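Local coordinates for alcohol oxidase (Myceliophthora thermophila, PDB 6F74), which binds FAD and probably acts as an oxygen-dependent flavoprotein oxidase of the vanillyl-alcohol oxidase type, its physiological substrate not being established, at residues F48-T60 with Y127-T141. Numbering follows the deposited sequence.
With NAG (2-acetamido-2-deoxy-beta-D-glucopyranose), chain J.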
# COMPACT_ATOMS: atom_id res chain seq x y z
N PHE A 48 4.94 7.71 -32.81
CA PHE A 48 5.33 6.94 -31.63
C PHE A 48 4.36 5.76 -31.43
O PHE A 48 4.78 4.62 -31.12
CB PHE A 48 5.44 7.89 -30.41
CG PHE A 48 5.76 7.21 -29.10
CD1 PHE A 48 6.75 6.25 -28.99
CD2 PHE A 48 5.03 7.56 -27.94
CE1 PHE A 48 7.02 5.64 -27.76
CE2 PHE A 48 5.31 6.96 -26.72
CZ PHE A 48 6.30 5.98 -26.64
N ASP A 49 3.07 6.00 -31.65
CA ASP A 49 2.06 4.91 -31.62
C ASP A 49 2.43 3.80 -32.62
O ASP A 49 2.36 2.63 -32.27
CB ASP A 49 0.64 5.43 -31.90
CG ASP A 49 -0.45 4.38 -31.71
OD1 ASP A 49 -0.43 3.62 -30.73
OD2 ASP A 49 -1.38 4.34 -32.55
N LYS A 50 2.83 4.19 -33.82
CA LYS A 50 3.20 3.26 -34.90
C LYS A 50 4.48 2.48 -34.68
O LYS A 50 4.57 1.34 -35.10
CB LYS A 50 3.32 4.00 -36.22
CG LYS A 50 1.95 4.39 -36.79
CD LYS A 50 2.01 4.91 -38.24
CE LYS A 50 0.95 5.99 -38.52
NZ LYS A 50 0.80 6.27 -39.98
N THR A 51 5.49 3.12 -34.09
CA THR A 51 6.71 2.44 -33.64
C THR A 51 6.40 1.38 -32.59
O THR A 51 6.93 0.26 -32.63
CB THR A 51 7.70 3.47 -33.06
OG1 THR A 51 7.83 4.55 -33.98
CG2 THR A 51 9.06 2.90 -32.80
N LEU A 52 5.53 1.72 -31.63
CA LEU A 52 5.12 0.78 -30.58
C LEU A 52 4.35 -0.40 -31.14
O LEU A 52 4.57 -1.53 -30.75
CB LEU A 52 4.24 1.46 -29.54
CG LEU A 52 4.95 2.46 -28.62
CD1 LEU A 52 3.92 3.40 -27.97
CD2 LEU A 52 5.79 1.72 -27.58
N GLY A 53 3.47 -0.11 -32.09
CA GLY A 53 2.44 -1.04 -32.53
C GLY A 53 1.16 -0.30 -32.25
O GLY A 53 0.82 -0.03 -31.09
N LYS A 54 0.49 0.09 -33.32
CA LYS A 54 -0.77 0.83 -33.26
C LYS A 54 -1.70 0.28 -32.20
O LYS A 54 -1.84 -0.94 -32.09
CB LYS A 54 -1.43 0.76 -34.66
CG LYS A 54 -2.37 1.89 -34.97
CD LYS A 54 -2.28 2.19 -36.51
CE LYS A 54 -3.11 3.38 -36.91
NZ LYS A 54 -4.50 3.23 -36.41
N GLY A 55 -2.28 1.17 -31.38
CA GLY A 55 -3.16 0.78 -30.25
C GLY A 55 -2.50 0.80 -28.87
O GLY A 55 -3.20 0.96 -27.87
N LYS A 56 -1.18 0.66 -28.80
CA LYS A 56 -0.48 0.67 -27.50
C LYS A 56 -0.44 2.04 -26.82
O LYS A 56 -0.44 2.11 -25.60
CB LYS A 56 0.93 0.09 -27.64
CG LYS A 56 0.92 -1.41 -27.92
CD LYS A 56 2.32 -1.90 -28.23
CE LYS A 56 2.35 -3.35 -28.71
NZ LYS A 56 2.65 -4.23 -27.60
N LEU A 57 -0.41 3.12 -27.59
CA LEU A 57 -0.43 4.47 -27.02
C LEU A 57 -1.88 4.88 -26.80
O LEU A 57 -2.64 4.96 -27.73
CB LEU A 57 0.26 5.48 -27.94
CG LEU A 57 0.30 6.95 -27.47
CD1 LEU A 57 1.15 7.13 -26.23
CD2 LEU A 57 0.70 7.88 -28.61
N ILE A 58 -2.24 5.16 -25.56
CA ILE A 58 -3.60 5.55 -25.22
C ILE A 58 -3.58 7.00 -24.77
O ILE A 58 -2.81 7.36 -23.89
CB ILE A 58 -4.15 4.66 -24.13
CG1 ILE A 58 -4.25 3.21 -24.64
CG2 ILE A 58 -5.53 5.15 -23.65
CD1 ILE A 58 -4.40 2.16 -23.53
N LYS A 59 -4.41 7.84 -25.39
CA LYS A 59 -4.68 9.18 -24.89
C LYS A 59 -5.66 9.00 -23.77
O LYS A 59 -6.73 8.44 -23.97
CB LYS A 59 -5.26 10.09 -25.95
CG LYS A 59 -5.51 11.50 -25.41
CD LYS A 59 -6.10 12.41 -26.46
CE LYS A 59 -6.03 13.87 -26.04
NZ LYS A 59 -6.34 14.08 -24.60
N THR A 60 -5.28 9.41 -22.57
CA THR A 60 -6.08 9.07 -21.43
C THR A 60 -7.33 9.94 -21.41
O THR A 60 -7.37 11.03 -22.02
CB THR A 60 -5.30 9.18 -20.11
OG1 THR A 60 -4.94 10.54 -19.84
CG2 THR A 60 -4.05 8.26 -20.17
N TYR A 127 -1.51 12.10 -18.93
CA TYR A 127 -2.20 12.54 -20.14
C TYR A 127 -2.11 11.49 -21.26
O TYR A 127 -3.04 11.34 -22.07
CB TYR A 127 -1.60 13.89 -20.54
CG TYR A 127 -2.31 14.66 -21.64
CD1 TYR A 127 -3.40 15.51 -21.35
CD2 TYR A 127 -1.87 14.58 -22.94
CE1 TYR A 127 -4.01 16.23 -22.34
CE2 TYR A 127 -2.51 15.28 -23.95
CZ TYR A 127 -3.55 16.12 -23.65
OH TYR A 127 -4.12 16.80 -24.70
N TYR A 128 -1.01 10.76 -21.33
CA TYR A 128 -0.90 9.60 -22.22
C TYR A 128 -0.44 8.41 -21.41
O TYR A 128 0.27 8.59 -20.42
CB TYR A 128 0.13 9.84 -23.34
CG TYR A 128 -0.36 10.66 -24.51
CD1 TYR A 128 -1.16 10.10 -25.50
CD2 TYR A 128 0.00 11.99 -24.64
CE1 TYR A 128 -1.58 10.85 -26.60
CE2 TYR A 128 -0.41 12.74 -25.71
CZ TYR A 128 -1.21 12.18 -26.70
OH TYR A 128 -1.63 12.97 -27.76
N ALA A 129 -0.82 7.23 -21.84
CA ALA A 129 -0.26 5.99 -21.31
C ALA A 129 0.16 5.08 -22.44
O ALA A 129 -0.48 5.06 -23.48
CB ALA A 129 -1.29 5.28 -20.44
N VAL A 130 1.25 4.34 -22.24
CA VAL A 130 1.64 3.25 -23.14
C VAL A 130 1.25 1.93 -22.47
O VAL A 130 1.73 1.62 -21.38
CB VAL A 130 3.14 3.30 -23.44
CG1 VAL A 130 3.58 2.08 -24.23
CG2 VAL A 130 3.47 4.58 -24.21
N ASN A 131 0.36 1.18 -23.11
CA ASN A 131 -0.02 -0.14 -22.66
C ASN A 131 1.14 -1.09 -23.03
O ASN A 131 1.12 -1.73 -24.08
CB ASN A 131 -1.35 -0.57 -23.32
CG ASN A 131 -1.74 -1.99 -22.99
OD1 ASN A 131 -1.20 -2.58 -22.07
ND2 ASN A 131 -2.69 -2.54 -23.75
N ALA A 132 2.15 -1.14 -22.16
CA ALA A 132 3.41 -1.83 -22.44
C ALA A 132 3.29 -3.29 -22.09
O ALA A 132 2.97 -3.61 -20.95
CB ALA A 132 4.54 -1.20 -21.64
N SER A 133 3.52 -4.16 -23.07
CA SER A 133 3.51 -5.63 -22.86
C SER A 133 4.82 -6.35 -23.22
O SER A 133 4.90 -7.54 -23.04
CB SER A 133 2.32 -6.27 -23.61
OG SER A 133 2.36 -5.94 -24.98
N THR A 134 5.82 -5.63 -23.72
CA THR A 134 7.14 -6.20 -24.03
C THR A 134 8.20 -5.28 -23.46
O THR A 134 7.92 -4.12 -23.17
CB THR A 134 7.37 -6.31 -25.54
OG1 THR A 134 7.46 -4.99 -26.13
CG2 THR A 134 6.28 -7.13 -26.22
N ARG A 135 9.41 -5.78 -23.34
CA ARG A 135 10.56 -4.94 -22.99
C ARG A 135 10.82 -3.82 -24.01
O ARG A 135 11.33 -2.77 -23.64
CB ARG A 135 11.84 -5.77 -22.88
CG ARG A 135 11.86 -6.67 -21.66
CD ARG A 135 13.16 -7.47 -21.58
NE ARG A 135 13.18 -8.22 -20.32
CZ ARG A 135 14.26 -8.73 -19.70
NH1 ARG A 135 15.47 -8.61 -20.23
NH2 ARG A 135 14.10 -9.36 -18.55
N GLU A 136 10.47 -4.06 -25.28
CA GLU A 136 10.71 -3.10 -26.33
C GLU A 136 9.76 -1.90 -26.08
O GLU A 136 10.18 -0.76 -26.11
CB GLU A 136 10.49 -3.70 -27.71
CG GLU A 136 11.55 -4.73 -28.14
CD GLU A 136 11.53 -6.01 -27.31
OE1 GLU A 136 10.47 -6.53 -26.96
OE2 GLU A 136 12.59 -6.51 -26.92
N ASP A 137 8.49 -2.18 -25.79
CA ASP A 137 7.53 -1.15 -25.38
C ASP A 137 8.09 -0.26 -24.28
O ASP A 137 8.01 0.96 -24.36
CB ASP A 137 6.23 -1.77 -24.84
CG ASP A 137 5.44 -2.51 -25.91
OD1 ASP A 137 5.69 -2.31 -27.10
OD2 ASP A 137 4.54 -3.30 -25.54
N ILE A 138 8.69 -0.90 -23.28
CA ILE A 138 9.17 -0.20 -22.10
C ILE A 138 10.38 0.65 -22.48
O ILE A 138 10.47 1.83 -22.07
CB ILE A 138 9.59 -1.17 -20.98
CG1 ILE A 138 8.42 -2.03 -20.52
CG2 ILE A 138 10.17 -0.41 -19.78
CD1 ILE A 138 8.79 -3.02 -19.44
N THR A 139 11.32 0.05 -23.22
CA THR A 139 12.50 0.77 -23.69
C THR A 139 12.08 2.02 -24.49
O THR A 139 12.62 3.11 -24.27
CB THR A 139 13.42 -0.13 -24.55
OG1 THR A 139 14.01 -1.15 -23.72
CG2 THR A 139 14.56 0.66 -25.22
N LEU A 140 11.13 1.85 -25.41
CA LEU A 140 10.70 2.95 -26.27
C LEU A 140 9.98 4.08 -25.48
O LEU A 140 10.13 5.27 -25.80
CB LEU A 140 9.78 2.45 -27.40
CG LEU A 140 10.40 1.59 -28.51
CD1 LEU A 140 9.33 0.77 -29.22
CD2 LEU A 140 11.17 2.47 -29.51
N THR A 141 9.24 3.69 -24.44
CA THR A 141 8.53 4.64 -23.62
C THR A 141 9.51 5.44 -22.79
O THR A 141 9.47 6.67 -22.80
CB THR A 141 7.47 3.95 -22.76
OG1 THR A 141 6.65 3.18 -23.61
CG2 THR A 141 6.62 4.97 -21.95
C1 NAG J . -3.22 -3.87 -23.68
C2 NAG J . -4.67 -3.97 -24.13
C3 NAG J . -5.14 -5.41 -23.95
C4 NAG J . -4.34 -6.35 -24.84
C5 NAG J . -2.88 -6.20 -24.46
C6 NAG J . -2.03 -7.00 -25.45
C7 NAG J . -6.00 -1.95 -23.70
C8 NAG J . -6.86 -1.26 -22.69
N2 NAG J . -5.52 -3.13 -23.31
O3 NAG J . -6.54 -5.51 -24.19
O4 NAG J . -4.81 -7.72 -24.69
O5 NAG J . -2.45 -4.82 -24.45
O6 NAG J . -0.64 -6.77 -25.18
O7 NAG J . -5.76 -1.46 -24.79
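Lys56 and Asp137 form a salt bridge, with Lys56 NZ 2.9 Å from Asp137 OD2. The ammonium takes the syn lone pair of that oxygen. The lysine chain is extended as far as CE and then bends (chi4 -96°), which turns NZ onto the carboxylate. The same OD2 accepts from Ser133 N at 2.8 Å on its anti lone pair, and from Thr134 N above the carboxylate plane. Three donors converge on this oxygen. With an alanine in place of Asp137, the Lys56 ammonium would probably lose its countercharge, and the Ser133 and Thr134 N-H groups this acceptor.

Beside this site, strands 57-59 and 128-131 pair antiparallel. Ile58 and Ala129 are a hydrogen-bonded pair: Ile58 N donates to Ala129 O at 2.7 Å, nearly straight (175°), and Ala129 N back to Ile58 O. Asn131 N donates to Lys56 O, and Thr60 N to Tyr127 O. Strand 57-59 is outermost, within this chain, in a four-stranded mixed sheet; strand 128-131, in the FAD-binding domain, has strand 171-174 on its other side.

The Val130 side chain points to the face covered by Phe48 and Leu52 of helix 42-52. Its CG2 lies 3.9 Å from Phe48 CE2, and Leu52 meets the valine tip to tip. Leu52 CD2 also touches Leu140 CD1 at 4.0 Å, where the helical segments 48-52 and 135-141 run roughly antiparallel (154°). Phe144 stacks on Phe48. At the far strand ends, Lys59 NZ makes an off-centre cation-pi contact with the Tyr127 ring, 4.1 Å from its centroid.

Asn131 carries an N-linked GlcNAc on ND2. Further out, Thr134 caps helix 135-147: its OG1 accepts from Asp137 N at 3.0 Å, completing a capping box. Asp49 OD1 receives Leu57 N and steadies the turn leading into strand 57-59.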